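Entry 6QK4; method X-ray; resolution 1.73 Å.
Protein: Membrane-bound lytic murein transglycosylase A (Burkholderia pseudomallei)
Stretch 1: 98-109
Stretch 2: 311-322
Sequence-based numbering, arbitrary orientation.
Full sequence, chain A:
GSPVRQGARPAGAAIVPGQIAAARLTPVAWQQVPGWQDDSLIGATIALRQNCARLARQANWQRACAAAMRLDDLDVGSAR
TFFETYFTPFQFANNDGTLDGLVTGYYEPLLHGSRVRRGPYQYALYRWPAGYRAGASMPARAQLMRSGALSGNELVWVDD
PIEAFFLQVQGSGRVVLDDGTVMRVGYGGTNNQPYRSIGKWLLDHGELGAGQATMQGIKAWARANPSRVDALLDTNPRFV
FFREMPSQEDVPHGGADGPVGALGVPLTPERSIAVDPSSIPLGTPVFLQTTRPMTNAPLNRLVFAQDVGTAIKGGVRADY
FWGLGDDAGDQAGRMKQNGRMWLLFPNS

Stretch 1 98-109: TLDGLVTGYYEP
Stretch 2 (311-322) AIKGGVRADYFW

Two neighbouring strands of this lytic transglycosylase, one ending at E108 and the other running through W322, lie parallel, their N-to-C directions 33° apart and their axes approaching to 4.1 Å. The register pairs V103 with A318, T104 with D319, G105 with Y320 and Y106 with F321, at CA–CA distances of 5.0, 4.8, 4.5 and 5.1 Å. Both backbones are extended, from phi/psi -112/116 at V103 and -107/-175 at T104 to -147/150 at A318 and -105/116 at D319. Together the two stretches bury 781 Å².

The hydrogen bonds follow the parallel pattern, in which alternate residues of the first strand both donate and accept. A318 N donates to L102 O (3.1 Å), T104 N to A318 O (2.9 Å), Y320 N to T104 O (2.7 Å, nearly linear at 175°), Y106 N to Y320 O (3.0 Å) and W322 N to Y106 O (2.9 Å). A weak bond, 3.3 Å long, also runs from L102 N to V316 O. CA–H...O contacts supplement the ladder, among them V103 CA to A318 O at 3.4 Å and G105 CA to Y320 O at 3.3 Å.

Y106 has the most surface covered by the opposing stretch. Its chi1 of 68° (p) and chi2 of -63° bring the ring back over the second strand, where Y106 CE1 lies 3.7 Å from F321 CB and 3.3 Å from D319 O, the latter at the ring edge. F321 (chi1 179°, t; chi2 63°) directs its own edge toward the Y106 face, with centroids 5.2 Å apart and planes at 55°, an arrangement that sets ring hydrogens against pi density.

V316 points toward the first stretch with chi1 t and places its CG1 3.8 Å from L99 O. Beside it, G101 CA is 3.1 Å from V316 O; an ideal CB on G101 would fall 1.9 Å from that oxygen, so the close approach requires glycine. At G105 a CB would come within 3.0 Å of W322 CD1.

The side chains of L102, T104, R317 and D319 share a sheet face with the Y106–F321 pair. T104 (chi1 50°, p) donates from OG1 to D319 OD1 at 2.7 Å and accepts at OG1 from R317 NH1 at 2.9 Å, so one hydroxyl links a carboxylate and a guanidinium. R317 NH1 also reaches L102 O (3.2 Å), while L102 CD2 covers one guanidinium face, 3.9 Å from R317 CZ. On the other face, V103 CG1 packs 4.1 Å from Y320 CB.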

ATOM      1  N   THR A  98       8.036 -23.560   8.980  1.00 24.82           N
ATOM      2  CA  THR A  98       8.085 -22.423   9.927  1.00 22.20           C
ATOM      3  C   THR A  98       6.789 -21.628   9.829  1.00 22.18           C
ATOM      4  O   THR A  98       6.198 -21.510   8.757  1.00 23.69           O
ATOM      5  CB  THR A  98       9.278 -21.495   9.682  1.00 23.99           C
ATOM      6  OG1 THR A  98       9.271 -20.919   8.354  1.00 23.94           O
ATOM      7  CG2 THR A  98      10.601 -22.191   9.932  1.00 27.00           C
ATOM      8  N   LEU A  99       6.355 -21.055  10.958  1.00 19.69           N
ATOM      9  CA  LEU A  99       5.136 -20.241  10.938  1.00 19.81           C
ATOM     10  C   LEU A  99       5.423 -18.756  10.798  1.00 21.06           C
ATOM     11  O   LEU A  99       4.558 -18.048  10.293  1.00 21.93           O
ATOM     12  CB  LEU A  99       4.299 -20.451  12.219  1.00 19.98           C
ATOM     13  CG  LEU A  99       3.788 -21.921  12.409  1.00 20.54           C
ATOM     14  CD1 LEU A  99       3.102 -22.042  13.758  1.00 23.07           C
ATOM     15  CD2 LEU A  99       2.751 -22.202  11.316  1.00 22.66           C
ATOM     16  N   ASP A 100       6.653 -18.302  11.097  1.00 18.65           N
ATOM     17  CA  ASP A 100       6.995 -16.882  10.944  1.00 17.30           C
ATOM     18  C   ASP A 100       7.116 -16.484   9.477  1.00 22.30           C
ATOM     19  O   ASP A 100       7.737 -17.208   8.659  1.00 23.41           O
ATOM     20  CB  ASP A 100       8.371 -16.561  11.593  1.00 19.31           C
ATOM     21  CG  ASP A 100       8.338 -16.557  13.105  1.00 22.87           C
ATOM     22  OD1 ASP A 100       7.297 -16.322  13.711  1.00 22.69           O
ATOM     23  OD2 ASP A 100       9.438 -16.729  13.669  1.00 26.15           O
ATOM     24  N   GLY A 101       6.572 -15.289   9.148  1.00 19.14           N
ATOM     25  CA  GLY A 101       6.813 -14.715   7.826  1.00 20.08           C
ATOM     26  C   GLY A 101       6.803 -13.202   7.844  1.00 20.82           C
ATOM     27  O   GLY A 101       6.555 -12.586   8.872  1.00 28.35           O
ATOM     28  N   LEU A 102       7.118 -12.584   6.715  1.00 19.89           N
ATOM     29  CA  LEU A 102       7.417 -11.166   6.699  1.00 18.93           C
ATOM     30  C   LEU A 102       6.217 -10.367   6.182  1.00 20.02           C
ATOM     31  O   LEU A 102       5.602 -10.727   5.162  1.00 19.40           O
ATOM     32  CB  LEU A 102       8.654 -10.890   5.841  1.00 23.23           C
ATOM     33  CG  LEU A 102       9.004  -9.435   5.639  1.00 28.64           C
ATOM     34  CD1 LEU A 102       9.512  -8.883   6.956  1.00 27.10           C
ATOM     35  CD2 LEU A 102      10.041  -9.280   4.536  1.00 27.53           C
ATOM     36  N   VAL A 103       5.873  -9.301   6.900  1.00 19.26           N
ATOM     37  CA  VAL A 103       4.804  -8.357   6.509  1.00 18.43           C
ATOM     38  C   VAL A 103       5.436  -7.012   6.170  1.00 20.01           C
ATOM     39  O   VAL A 103       5.994  -6.324   7.052  1.00 21.39           O
ATOM     40  CB  VAL A 103       3.785  -8.150   7.633  1.00 20.36           C
ATOM     41  CG1 VAL A 103       2.583  -7.275   7.122  1.00 21.45           C
ATOM     42  CG2 VAL A 103       3.262  -9.521   8.054  1.00 21.11           C
ATOM     43  N   THR A 104       5.312  -6.602   4.914  1.00 18.92           N
ATOM     44  CA  THR A 104       5.719  -5.263   4.524  1.00 20.61           C
ATOM     45  C   THR A 104       4.460  -4.420   4.269  1.00 23.72           C
ATOM     46  O   THR A 104       3.344  -4.893   4.466  1.00 23.78           O
ATOM     47  CB  THR A 104       6.655  -5.318   3.300  1.00 19.94           C
ATOM     48  OG1 THR A 104       6.082  -6.120   2.266  1.00 23.02           O
ATOM     49  CG2 THR A 104       8.007  -5.948   3.693  1.00 23.73           C
ATOM     50  N   GLY A 105       4.615  -3.176   3.798  1.00 21.27           N
ATOM     51  CA  GLY A 105       3.444  -2.327   3.598  1.00 23.33           C
ATOM     52  C   GLY A 105       3.489  -1.522   2.312  1.00 23.65           C
ATOM     53  O   GLY A 105       4.554  -1.291   1.746  1.00 22.92           O
ATOM     54  N   TYR A 106       2.294  -1.180   1.802  1.00 20.56           N
ATOM     55  CA  TYR A 106       2.222  -0.293   0.631  1.00 21.27           C
ATOM     56  C   TYR A 106       1.041   0.646   0.790  1.00 23.60           C
ATOM     57  O   TYR A 106       0.238   0.538   1.739  1.00 21.73           O
ATOM     58  CB  TYR A 106       2.126  -1.074  -0.677  1.00 21.10           C
ATOM     59  CG  TYR A 106       0.881  -1.882  -1.003  1.00 22.16           C
ATOM     60  CD1 TYR A 106       0.473  -2.980  -0.215  1.00 19.80           C
ATOM     61  CD2 TYR A 106       0.141  -1.594  -2.172  1.00 22.63           C
ATOM     62  CE1 TYR A 106      -0.641  -3.730  -0.624  1.00 18.24           C
ATOM     63  CE2 TYR A 106      -0.917  -2.356  -2.587  1.00 21.46           C
ATOM     64  CZ  TYR A 106      -1.317  -3.411  -1.772  1.00 21.89           C
ATOM     65  OH  TYR A 106      -2.383  -4.164  -2.217  1.00 22.76           O
ATOM     66  N   TYR A 107       0.979   1.634  -0.107  1.00 22.24           N
ATOM     67  CA  TYR A 107      -0.034   2.682  -0.023  1.00 22.08           C
ATOM     68  C   TYR A 107      -0.277   3.212  -1.419  1.00 25.13           C
ATOM     69  O   TYR A 107       0.434   2.850  -2.380  1.00 25.17           O
ATOM     70  CB  TYR A 107       0.406   3.832   0.917  1.00 19.45           C
ATOM     71  CG  TYR A 107       1.415   4.775   0.302  1.00 22.44           C
ATOM     72  CD1 TYR A 107       2.696   4.358   0.019  1.00 22.81           C
ATOM     73  CD2 TYR A 107       1.080   6.107   0.071  1.00 22.77           C
ATOM     74  CE1 TYR A 107       3.652   5.260  -0.488  1.00 27.04           C
ATOM     75  CE2 TYR A 107       2.016   7.013  -0.438  1.00 26.41           C
ATOM     76  CZ  TYR A 107       3.283   6.572  -0.716  1.00 29.14           C
ATOM     77  OH  TYR A 107       4.206   7.469  -1.183  1.00 28.06           O
ATOM     78  N   GLU A 108      -1.295   4.058  -1.527  1.00 22.36           N
ATOM     79  CA  GLU A 108      -1.537   4.753  -2.793  1.00 23.88           C
ATOM     80  C   GLU A 108      -1.299   6.240  -2.610  1.00 25.21           C
ATOM     81  O   GLU A 108      -1.981   6.873  -1.800  1.00 25.17           O
ATOM     82  CB  GLU A 108      -2.957   4.490  -3.232  1.00 25.05           C
ATOM     83  CG  GLU A 108      -3.314   5.329  -4.455  1.00 30.36           C
ATOM     84  CD  GLU A 108      -2.968   4.639  -5.749  1.00 45.70           C
ATOM     85  OE1 GLU A 108      -1.985   3.847  -5.759  1.00 49.53           O
ATOM     86  OE2 GLU A 108      -3.688   4.897  -6.754  1.00 51.36           O
ATOM     87  N   PRO A 109      -0.306   6.850  -3.284  1.00 26.28           N
ATOM     88  CA  PRO A 109      -0.106   8.292  -3.121  1.00 27.24           C
ATOM     89  C   PRO A 109      -1.352   9.056  -3.543  1.00 26.27           C
ATOM     90  O   PRO A 109      -2.038   8.675  -4.491  1.00 27.19           O
ATOM     91  CB  PRO A 109       1.066   8.595  -4.072  1.00 28.58           C
ATOM     92  CG  PRO A 109       1.831   7.324  -4.225  1.00 26.46           C
ATOM     93  CD  PRO A 109       0.710   6.221  -4.154  1.00 27.26           C
ATOM     94  N   ALA A 311       7.311  -7.874  -5.724  1.00 29.08           N
ATOM     95  CA  ALA A 311       8.211  -8.216  -4.644  1.00 29.37           C
ATOM     96  C   ALA A 311       7.631  -9.223  -3.647  1.00 34.81           C
ATOM     97  O   ALA A 311       8.354  -9.640  -2.728  1.00 35.03           O
ATOM     98  CB  ALA A 311       8.578  -6.956  -3.888  1.00 28.95           C
ATOM     99  N   ILE A 312       6.364  -9.611  -3.779  1.00 26.35           N
ATOM    100  CA  ILE A 312       5.653 -10.376  -2.726  1.00 25.52           C
ATOM    101  C   ILE A 312       5.664 -11.833  -3.146  1.00 25.74           C
ATOM    102  O   ILE A 312       4.797 -12.301  -3.902  1.00 28.11           O
ATOM    103  CB  ILE A 312       4.233  -9.869  -2.506  1.00 23.94           C
ATOM    104  CG1 ILE A 312       4.248  -8.368  -2.314  1.00 23.27           C
ATOM    105  CG2 ILE A 312       3.513 -10.603  -1.318  1.00 24.81           C
ATOM    106  CD1 ILE A 312       5.243  -7.887  -1.188  1.00 28.55           C
ATOM    107  N   LYS A 313       6.693 -12.539  -2.705  1.00 24.81           N
ATOM    108  CA  LYS A 313       6.892 -13.931  -3.099  1.00 27.17           C
ATOM    109  C   LYS A 313       7.140 -14.764  -1.840  1.00 26.55           C
ATOM    110  O   LYS A 313       7.885 -14.339  -0.963  1.00 28.02           O
ATOM    111  CB  LYS A 313       8.062 -14.042  -4.078  1.00 30.20           C
ATOM    112  CG  LYS A 313       7.754 -13.367  -5.468  1.00 39.54           C
ATOM    113  CD  LYS A 313       6.687 -14.165  -6.248  1.00 47.80           C
ATOM    114  CE  LYS A 313       6.448 -13.599  -7.657  1.00 53.55           C
ATOM    115  NZ  LYS A 313       5.906 -12.213  -7.563  1.00 55.66           N
ATOM    116  N   GLY A 314       6.541 -15.922  -1.747  1.00 25.66           N
ATOM    117  CA  GLY A 314       6.808 -16.838  -0.665  1.00 26.65           C
ATOM    118  C   GLY A 314       5.531 -17.404  -0.087  1.00 25.18           C
ATOM    119  O   GLY A 314       4.457 -17.358  -0.715  1.00 24.47           O
ATOM    120  N   GLY A 315       5.619 -17.914   1.136  1.00 27.01           N
ATOM    121  CA  GLY A 315       4.463 -18.536   1.755  1.00 24.49           C
ATOM    122  C   GLY A 315       3.768 -17.545   2.665  1.00 21.59           C
ATOM    123  O   GLY A 315       2.820 -16.821   2.309  1.00 20.79           O
ATOM    124  N   VAL A 316       4.257 -17.509   3.899  1.00 19.26           N
ATOM    125  CA  VAL A 316       3.709 -16.561   4.872  1.00 19.63           C
ATOM    126  C   VAL A 316       4.365 -15.252   4.533  1.00 20.14           C
ATOM    127  O   VAL A 316       5.460 -14.929   5.024  1.00 19.30           O
ATOM    128  CB  VAL A 316       4.006 -16.986   6.321  1.00 19.72           C
ATOM    129  CG1 VAL A 316       3.382 -15.953   7.353  1.00 19.09           C
ATOM    130  CG2 VAL A 316       3.439 -18.427   6.585  1.00 20.32           C
ATOM    131  N   ARG A 317       3.715 -14.485   3.674  1.00 18.83           N
ATOM    132  CA  ARG A 317       4.299 -13.250   3.150  1.00 19.35           C
ATOM    133  C   ARG A 317       3.140 -12.340   2.764  1.00 19.12           C
ATOM    134  O   ARG A 317       2.256 -12.772   1.996  1.00 18.93           O
ATOM    135  CB  ARG A 317       5.139 -13.576   1.914  1.00 19.14           C
ATOM    136  CG  ARG A 317       5.833 -12.347   1.347  1.00 20.51           C
ATOM    137  CD  ARG A 317       6.978 -11.861   2.320  1.00 22.79           C
ATOM    138  NE  ARG A 317       7.674 -10.721   1.640  1.00 23.54           N
ATOM    139  CZ  ARG A 317       7.330  -9.431   1.722  1.00 26.62           C
ATOM    140  NH1 ARG A 317       6.353  -9.046   2.496  1.00 22.73           N
ATOM    141  NH2 ARG A 317       7.962  -8.499   0.998  1.00 25.96           N
ATOM    142  N   ALA A 318       3.170 -11.074   3.193  1.00 18.81           N
ATOM    143  CA  ALA A 318       2.088 -10.187   2.790  1.00 20.67           C
ATOM    144  C   ALA A 318       2.609  -8.760   2.631  1.00 19.50           C
ATOM    145  O   ALA A 318       3.519  -8.321   3.374  1.00 20.46           O
ATOM    146  CB  ALA A 318       0.953 -10.253   3.813  1.00 24.82           C
ATOM    147  N   ASP A 319       1.968  -8.011   1.710  1.00 20.50           N
ATOM    148  CA  ASP A 319       2.089  -6.546   1.674  1.00 22.42           C
ATOM    149  C   ASP A 319       0.783  -5.946   2.222  1.00 20.22           C
ATOM    150  O   ASP A 319      -0.289  -6.155   1.643  1.00 20.85           O
ATOM    151  CB  ASP A 319       2.327  -6.061   0.235  1.00 20.72           C
ATOM    152  CG  ASP A 319       3.429  -5.016   0.115  1.00 23.03           C
ATOM    153  OD1 ASP A 319       4.116  -4.633   1.076  1.00 26.67           O
ATOM    154  OD2 ASP A 319       3.630  -4.504  -1.017  1.00 25.88           O
ATOM    155  N   TYR A 320       0.861  -5.234   3.342  1.00 20.47           N
ATOM    156  CA  TYR A 320      -0.334  -4.695   4.007  1.00 20.65           C
ATOM    157  C   TYR A 320      -0.715  -3.345   3.384  1.00 22.52           C
ATOM    158  O   TYR A 320       0.116  -2.420   3.371  1.00 23.24           O
ATOM    159  CB  TYR A 320       0.025  -4.530   5.489  1.00 20.52           C
ATOM    160  CG  TYR A 320      -1.054  -4.147   6.446  1.00 20.71           C
ATOM    161  CD1 TYR A 320      -1.973  -5.097   6.885  1.00 23.44           C
ATOM    162  CD2 TYR A 320      -1.155  -2.887   6.924  1.00 21.21           C
ATOM    163  CE1 TYR A 320      -2.967  -4.743   7.793  1.00 24.89           C
ATOM    164  CE2 TYR A 320      -2.104  -2.519   7.875  1.00 23.94           C
ATOM    165  CZ  TYR A 320      -3.018  -3.456   8.292  1.00 24.97           C
ATOM    166  OH  TYR A 320      -3.983  -3.088   9.200  1.00 24.66           O
ATOM    167  N   PHE A 321      -1.950  -3.223   2.882  1.00 18.95           N
ATOM    168  CA  PHE A 321      -2.358  -1.965   2.250  1.00 18.55           C
ATOM    169  C   PHE A 321      -2.769  -0.977   3.322  1.00 20.50           C
ATOM    170  O   PHE A 321      -3.818  -1.138   3.949  1.00 20.22           O
ATOM    171  CB  PHE A 321      -3.487  -2.194   1.240  1.00 17.94           C
ATOM    172  CG  PHE A 321      -3.945  -0.942   0.584  1.00 20.64           C
ATOM    173  CD1 PHE A 321      -3.075  -0.209  -0.203  1.00 21.00           C
ATOM    174  CD2 PHE A 321      -5.244  -0.495   0.745  1.00 21.76           C
ATOM    175  CE1 PHE A 321      -3.513   0.964  -0.829  1.00 22.16           C
ATOM    176  CE2 PHE A 321      -5.698   0.646   0.140  1.00 21.67           C
ATOM    177  CZ  PHE A 321      -4.831   1.379  -0.702  1.00 22.92           C
ATOM    178  N   TRP A 322      -1.935   0.057   3.535  1.00 20.06           N
ATOM    179  CA  TRP A 322      -2.216   1.070   4.552  1.00 24.73           C
ATOM    180  C   TRP A 322      -3.243   2.105   4.129  1.00 24.61           C
ATOM    181  O   TRP A 322      -3.839   2.732   5.017  1.00 27.29           O
ATOM    182  CB  TRP A 322      -0.897   1.762   4.973  1.00 21.63           C
ATOM    183  CG  TRP A 322      -0.151   0.982   5.957  1.00 20.73           C
ATOM    184  CD1 TRP A 322       0.907   0.139   5.716  1.00 20.62           C
ATOM    185  CD2 TRP A 322      -0.422   0.893   7.359  1.00 22.55           C
ATOM    186  NE1 TRP A 322       1.332  -0.413   6.871  1.00 21.92           N
ATOM    187  CE2 TRP A 322       0.535   0.013   7.903  1.00 22.98           C
ATOM    188  CE3 TRP A 322      -1.373   1.474   8.203  1.00 25.88           C
ATOM    189  CZ2 TRP A 322       0.588  -0.291   9.268  1.00 25.26           C
ATOM    190  CZ3 TRP A 322      -1.328   1.155   9.557  1.00 26.60           C
ATOM    191  CH2 TRP A 322      -0.339   0.294  10.074  1.00 27.09           C
TER